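Local coordinates for protein endoglucanase (Clostridium thermocellum, PDB 2E4T) that probably hydrolyses beta-1,4-glucan chains of cellulose and xyloglucan, this chain being the glycoside hydrolase family 44 part of a larger enzyme, at residues A143-T148 with F161-V166; V137-G142 with I208-A213. All coordinates share one frame; numbering follows the deposited sequence. Where two conformers were deposited one is given.

Both contacts lie at the surface, and none of their touching residues is buried. They hold one excursion of the TIM barrel, the chain between strand 104-109 and helix 158-169, against two barrel helices. Contact 1 packs 143-148 on helix 158-169. Contact 2 packs 137-142 on helix 204-221, and it closes a loop of chain that contains contact 1. Each uses a phenylalanine and one bridging water. In contact 1 the CB of an asparagine lies over the ring face. In contact 2 an alanine methyl meets the ring edge, and the water binds a carboxylate. Lys-141 ties the two together, with a salt bridge to Glu-160 and a hydrogen bond to Pro-144 O.

Contact 1 of 2, residues A143-T148 with F161-V166; sequences APFSLT and FVNYLV
Phe-145 packs on Asn-163 of helix 158-169, an outer helix of the TIM barrel. Residues 143-148 belong to the excursion that leads from barrel strand 104-109 into this helix. Asn-163 meets Phe-145 along its whole side chain. Its CG is anti to the backbone N (chi1 179°), which sends the amide out to the loop. Asn-163 CB sits over one face of the Phe-145 ring, 4.1 Å from the centroid, as a CH-pi contact. Asn-163 CG comes within 3.4 Å of Phe-145 CD2. Asn-163 OD1 is 3.6 Å from Phe-145 CD2. The amide group lies beyond the CD2 side of the ring, above its plane, with the two planes 29° apart. Asn-163 ND2 meets Phe-145 CB at 3.7 Å. It also donates to a water 2.9 Å away, which in turn donates to Ser-146 O. This water is the polar link, since no direct hydrogen bond joins the two segments. Val-221 of helix 204-221 touches both Phe-145 and Asn-163. The loop is braced by an ST turn, in which Ser-146 OG accepts from Thr-148 N. Ser-146 N donates to Glu-160 OE2, on helix 158-169. Farther along, Leu-147 CD2 packs 4.0 Å from Tyr-164 CD1. The Tyr-164 ring also turns its edge to the loop backbone, with CE1 3.4 Å from Leu-147 O, near the ring plane.

Contact 2 of 2, residues V137-G142 with I208-A213; sequences VKFEKG and IEKSVA
The Phe-139 ring turns an edge to the Ala-213 methyl of helix 204-221. No atom of 208-213 sits squarely over either face. The methyl lies near the ring plane, with Ala-213 CB 3.7 Å from Phe-139 CD2. Lys-210 O approaches CE2 of Phe-139 obliquely at 3.5 Å. The ring thus reaches two residues spaced three apart along the helix. Phe-139 CG is anti to the carbonyl carbon (chi1 -59°), and this carries CD2 and CE2 to the helix. The Phe-139 side chain also touches Leu-214 and Ala-217 of the same helix and Met-158 of helix 158-169. Of the Lys-210 side chain, only CB comes near the ring, 4.1 Å from Phe-139 CE2. The chain then runs away, extended. In the conformer given, NZ hydrogen-bonds Ala-111 O and forms a salt bridge with Glu-206 OE2.

The second flat group is the carboxylate of Glu-140. OE2 accepts from a water at 2.7 Å. The same water donates to Ala-213 O, also at 2.7 Å, so it joins two acceptors across the contact. OE1 forms a salt bridge with Lys-220 NZ, one more tie to the same helix. These partners probably hold the carboxylate in its charged form.

Phe-139 follows strand 134-138, the middle strand of a small three-stranded sheet, and its backbone is hydrogen-bonded to Asp-159. In the chain, helix 204-221 follows barrel strand 180-183 and precedes 226-232. The arrangement is that of a TIM barrel in which an elaborated strand-to-helix connection packs on another barrel helix.

Contact 1 of 2, residues A143-T148 with F161-V166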
loop_
_atom_site.group_PDB
_atom_site.type_symbol
_atom_site.label_atom_id
_atom_site.label_comp_id
_atom_site.label_asym_id
_atom_site.label_seq_id
_atom_site.Cartn_x
_atom_site.Cartn_y
_atom_site.Cartn_z
ATOM N N ALA A 143 10.617 -13.484 -29.635
ATOM C CA ALA A 143 10.660 -14.846 -30.154
ATOM C C ALA A 143 9.637 -15.600 -29.325
ATOM O O ALA A 143 9.202 -15.127 -28.266
ATOM C CB ALA A 143 12.041 -15.474 -30.016
ATOM N N PRO A 144 9.232 -16.795 -29.765
ATOM C CA PRO A 144 8.143 -17.471 -29.061
ATOM C C PRO A 144 8.477 -17.757 -27.608
ATOM O O PRO A 144 9.594 -18.169 -27.277
ATOM C CB PRO A 144 7.961 -18.757 -29.887
ATOM C CG PRO A 144 8.421 -18.376 -31.285
ATOM C CD PRO A 144 9.587 -17.475 -31.043
ATOM N N PHE A 145 7.469 -17.577 -26.759
ATOM C CA PHE A 145 7.621 -17.901 -25.354
ATOM C C PHE A 145 7.770 -19.402 -25.121
ATOM O O PHE A 145 7.151 -20.212 -25.846
ATOM C CB PHE A 145 6.399 -17.433 -24.558
ATOM C CG PHE A 145 6.155 -15.947 -24.597
ATOM C CD1 PHE A 145 7.207 -15.050 -24.468
ATOM C CD2 PHE A 145 4.857 -15.458 -24.720
ATOM C CE1 PHE A 145 6.940 -13.675 -24.472
ATOM C CE2 PHE A 145 4.600 -14.090 -24.706
ATOM C CZ PHE A 145 5.644 -13.212 -24.586
ATOM N N SER A 146 8.443 -19.730 -24.032
ATOM C CA SER A 146 8.483 -21.074 -23.511
ATOM C C SER A 146 8.083 -21.065 -22.045
ATOM O O SER A 146 8.378 -20.098 -21.310
ATOM C CB SER A 146 9.892 -21.626 -23.616
ATOM O OG SER A 146 9.928 -22.926 -23.085
ATOM N N LEU A 147 7.462 -22.177 -21.605
ATOM C CA LEU A 147 7.242 -22.414 -20.164
ATOM C C LEU A 147 8.465 -22.975 -19.449
ATOM O O LEU A 147 8.468 -23.094 -18.213
ATOM C CB LEU A 147 6.048 -23.321 -19.952
ATOM C CG LEU A 147 4.740 -22.825 -20.535
ATOM C CD1 LEU A 147 3.633 -23.847 -20.331
ATOM C CD2 LEU A 147 4.305 -21.475 -19.940
ATOM N N THR A 148 9.493 -23.315 -20.226
ATOM C CA THR A 148 10.768 -23.782 -19.664
ATOM C C THR A 148 11.822 -22.813 -20.175
ATOM O O THR A 148 12.487 -23.062 -21.201
ATOM C CB THR A 148 11.116 -25.213 -20.066
ATOM O OG1 THR A 148 11.024 -25.374 -21.476
ATOM C CG2 THR A 148 10.140 -26.165 -19.512
ATOM N N PHE A 161 7.946 -14.148 -18.437
ATOM C CA PHE A 161 7.566 -14.375 -17.037
ATOM C C PHE A 161 6.037 -14.184 -16.894
ATOM O O PHE A 161 5.328 -15.043 -16.325
ATOM C CB PHE A 161 8.368 -13.387 -16.201
ATOM C CG PHE A 161 8.170 -13.359 -14.693
ATOM C CD1 PHE A 161 7.525 -14.355 -13.966
ATOM C CD2 PHE A 161 8.727 -12.267 -14.018
ATOM C CE1 PHE A 161 7.401 -14.234 -12.594
ATOM C CE2 PHE A 161 8.614 -12.159 -12.634
ATOM C CZ PHE A 161 7.958 -13.142 -11.928
ATOM N N VAL A 162 5.521 -13.047 -17.367
ATOM C CA VAL A 162 4.072 -12.808 -17.296
ATOM C C VAL A 162 3.312 -13.915 -18.017
ATOM O O VAL A 162 2.282 -14.413 -17.547
ATOM C CB VAL A 162 3.720 -11.400 -17.796
ATOM C CG1 VAL A 162 2.209 -11.210 -17.842
ATOM C CG2 VAL A 162 4.359 -10.362 -16.886
ATOM N N ASN A 163 3.806 -14.330 -19.198
ATOM C CA ASN A 163 3.120 -15.401 -19.934
ATOM C C ASN A 163 3.050 -16.692 -19.076
ATOM O O ASN A 163 2.027 -17.400 -19.093
ATOM C CB ASN A 163 3.877 -15.670 -21.247
ATOM C CG ASN A 163 3.218 -16.785 -22.017
ATOM O OD1 ASN A 163 2.125 -16.587 -22.595
ATOM N ND2 ASN A 163 3.815 -17.983 -21.993
ATOM N N TYR A 164 4.124 -17.018 -18.352
ATOM C CA TYR A 164 4.113 -18.206 -17.505
ATOM C C TYR A 164 2.999 -18.106 -16.451
ATOM O O TYR A 164 2.254 -19.085 -16.188
ATOM C CB TYR A 164 5.496 -18.367 -16.862
ATOM C CG TYR A 164 5.628 -19.597 -16.008
ATOM C CD1 TYR A 164 6.211 -20.736 -16.556
ATOM C CD2 TYR A 164 5.234 -19.632 -14.662
ATOM C CE1 TYR A 164 6.357 -21.909 -15.816
ATOM C CE2 TYR A 164 5.390 -20.818 -13.934
ATOM C CZ TYR A 164 5.934 -21.963 -14.524
ATOM O OH TYR A 164 6.052 -23.098 -13.732
ATOM N N LEU A 165 2.892 -16.934 -15.846
ATOM C CA LEU A 165 1.873 -16.697 -14.805
ATOM C C LEU A 165 0.445 -16.766 -15.403
ATOM O O LEU A 165 -0.448 -17.385 -14.806
ATOM C CB LEU A 165 2.118 -15.360 -14.131
ATOM C CG LEU A 165 3.434 -15.296 -13.365
ATOM C CD1 LEU A 165 3.664 -13.851 -12.873
ATOM C CD2 LEU A 165 3.525 -16.259 -12.215
ATOM N N VAL A 166 0.237 -16.108 -16.542
ATOM C CA VAL A 166 -1.082 -16.122 -17.180
ATOM C C VAL A 166 -1.448 -17.538 -17.625
ATOM O O VAL A 166 -2.614 -17.958 -17.496
ATOM C CB VAL A 166 -1.103 -15.152 -18.380
ATOM C CG1 VAL A 166 -2.364 -15.287 -19.213
ATOM C CG2 VAL A 166 -0.959 -13.733 -17.855
HETATM O O HOH W 1 6.284 -18.358 -20.534
#

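Contact 2 of 2, residues V137-G142 with I208-A213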
loop_
_atom_site.group_PDB
_atom_site.type_symbol
_atom_site.label_atom_id
_atom_site.label_comp_id
_atom_site.label_asym_id
_atom_site.label_seq_id
_atom_site.Cartn_x
_atom_site.Cartn_y
_atom_site.Cartn_z
ATOM N N VAL A 137 17.992 -8.145 -18.182
ATOM C CA VAL A 137 16.564 -8.204 -18.403
ATOM C C VAL A 137 16.192 -7.508 -19.690
ATOM O O VAL A 137 16.634 -6.376 -19.952
ATOM C CB VAL A 137 15.819 -7.509 -17.235
ATOM C CG1 VAL A 137 14.340 -7.426 -17.548
ATOM C CG2 VAL A 137 16.073 -8.329 -15.946
ATOM N N LYS A 138 15.386 -8.193 -20.506
ATOM C CA LYS A 138 14.726 -7.570 -21.649
ATOM C C LYS A 138 13.236 -7.663 -21.408
ATOM O O LYS A 138 12.732 -8.709 -20.930
ATOM C CB LYS A 138 15.131 -8.242 -22.968
ATOM C CG LYS A 138 16.557 -7.896 -23.353
ATOM C CD LYS A 138 16.899 -8.418 -24.718
ATOM C CE LYS A 138 18.130 -7.739 -25.346
ATOM N NZ LYS A 138 19.367 -8.017 -24.482
ATOM N N PHE A 139 12.496 -6.615 -21.765
ATOM C CA PHE A 139 11.077 -6.652 -21.487
ATOM C C PHE A 139 10.300 -7.532 -22.469
ATOM O O PHE A 139 9.336 -8.185 -22.060
ATOM C CB PHE A 139 10.517 -5.234 -21.432
ATOM C CG PHE A 139 11.206 -4.398 -20.366
ATOM C CD1 PHE A 139 11.547 -4.918 -19.122
ATOM C CD2 PHE A 139 11.454 -3.050 -20.611
ATOM C CE1 PHE A 139 12.141 -4.101 -18.133
ATOM C CE2 PHE A 139 12.041 -2.262 -19.638
ATOM C CZ PHE A 139 12.392 -2.797 -18.434
ATOM N N GLU A 140 10.725 -7.505 -23.744
ATOM C CA GLU A 140 10.066 -8.291 -24.799
ATOM C C GLU A 140 11.036 -9.320 -25.349
ATOM O O GLU A 140 12.101 -8.974 -25.872
ATOM C CB GLU A 140 9.583 -7.457 -25.952
ATOM C CG GLU A 140 8.421 -6.667 -25.514
ATOM C CD GLU A 140 7.666 -5.925 -26.626
ATOM O OE1 GLU A 140 7.631 -6.441 -27.777
ATOM O OE2 GLU A 140 6.993 -4.887 -26.357
ATOM N N LYS A 141 10.641 -10.590 -25.311
ATOM C CA LYS A 141 11.491 -11.647 -25.886
ATOM C C LYS A 141 11.655 -11.516 -27.399
ATOM O O LYS A 141 12.750 -11.766 -27.927
ATOM C CB LYS A 141 10.921 -13.002 -25.515
ATOM C CG LYS A 141 11.827 -14.172 -25.904
ATOM C CD LYS A 141 11.290 -15.477 -25.457
ATOM C CE LYS A 141 12.270 -16.633 -25.680
ATOM N NZ LYS A 141 11.688 -17.946 -25.386
ATOM N N GLY A 142 10.563 -11.173 -28.089
ATOM C CA GLY A 142 10.594 -11.090 -29.576
ATOM C C GLY A 142 10.906 -12.396 -30.262
ATOM O O GLY A 142 11.372 -12.422 -31.397
ATOM N N ILE A 208 11.139 6.794 -17.397
ATOM C CA ILE A 208 9.971 6.764 -18.316
ATOM C C ILE A 208 10.152 5.750 -19.407
ATOM O O ILE A 208 9.216 4.991 -19.723
ATOM C CB ILE A 208 9.709 8.188 -18.920
ATOM C CG1 ILE A 208 9.345 9.191 -17.865
ATOM C CG2 ILE A 208 8.680 8.118 -20.015
ATOM C CD1 ILE A 208 8.235 8.870 -17.034
ATOM N N GLU A 209 11.343 5.731 -20.035
ATOM C CA GLU A 209 11.550 4.783 -21.145
ATOM C C GLU A 209 11.270 3.368 -20.696
ATOM O O GLU A 209 10.582 2.592 -21.405
ATOM C CB GLU A 209 12.994 4.944 -21.682
ATOM C CG GLU A 209 13.181 6.178 -22.485
ATOM C CD GLU A 209 14.494 6.206 -23.247
ATOM O OE1 GLU A 209 15.217 5.181 -23.305
ATOM O OE2 GLU A 209 14.820 7.277 -23.796
ATOM N N LYS A 210 11.821 2.983 -19.534
ATOM C CA LYS A 210 11.634 1.633 -19.044
ATOM C C LYS A 210 10.182 1.354 -18.688
ATOM O O LYS A 210 9.661 0.249 -18.929
ATOM C CB LYS A 210 12.519 1.392 -17.829
ATOM C CG LYS A 210 13.978 1.237 -18.155
ATOM C CD LYS A 210 14.806 1.024 -16.934
ATOM C CE LYS A 210 16.216 0.583 -17.330
ATOM N NZ LYS A 210 17.010 0.197 -16.261
ATOM N N SER A 211 9.541 2.331 -18.050
ATOM C CA SER A 211 8.168 2.123 -17.608
ATOM C C SER A 211 7.238 1.870 -18.794
ATOM O O SER A 211 6.373 0.980 -18.789
ATOM C CB SER A 211 7.688 3.352 -16.824
ATOM O OG SER A 211 8.483 3.548 -15.666
ATOM N N VAL A 212 7.396 2.712 -19.840
ATOM C CA VAL A 212 6.611 2.581 -21.041
ATOM C C VAL A 212 6.859 1.234 -21.704
ATOM O O VAL A 212 5.932 0.530 -22.134
ATOM C CB VAL A 212 6.882 3.752 -22.000
ATOM C CG1 VAL A 212 6.271 3.560 -23.356
ATOM C CG2 VAL A 212 6.376 5.062 -21.380
ATOM N N ALA A 213 8.157 0.891 -21.874
ATOM C CA ALA A 213 8.498 -0.343 -22.561
ATOM C C ALA A 213 8.001 -1.579 -21.787
ATOM O O ALA A 213 7.480 -2.542 -22.396
ATOM C CB ALA A 213 9.982 -0.414 -22.821
HETATM O O HOH W 2 8.270 -2.987 -24.982
#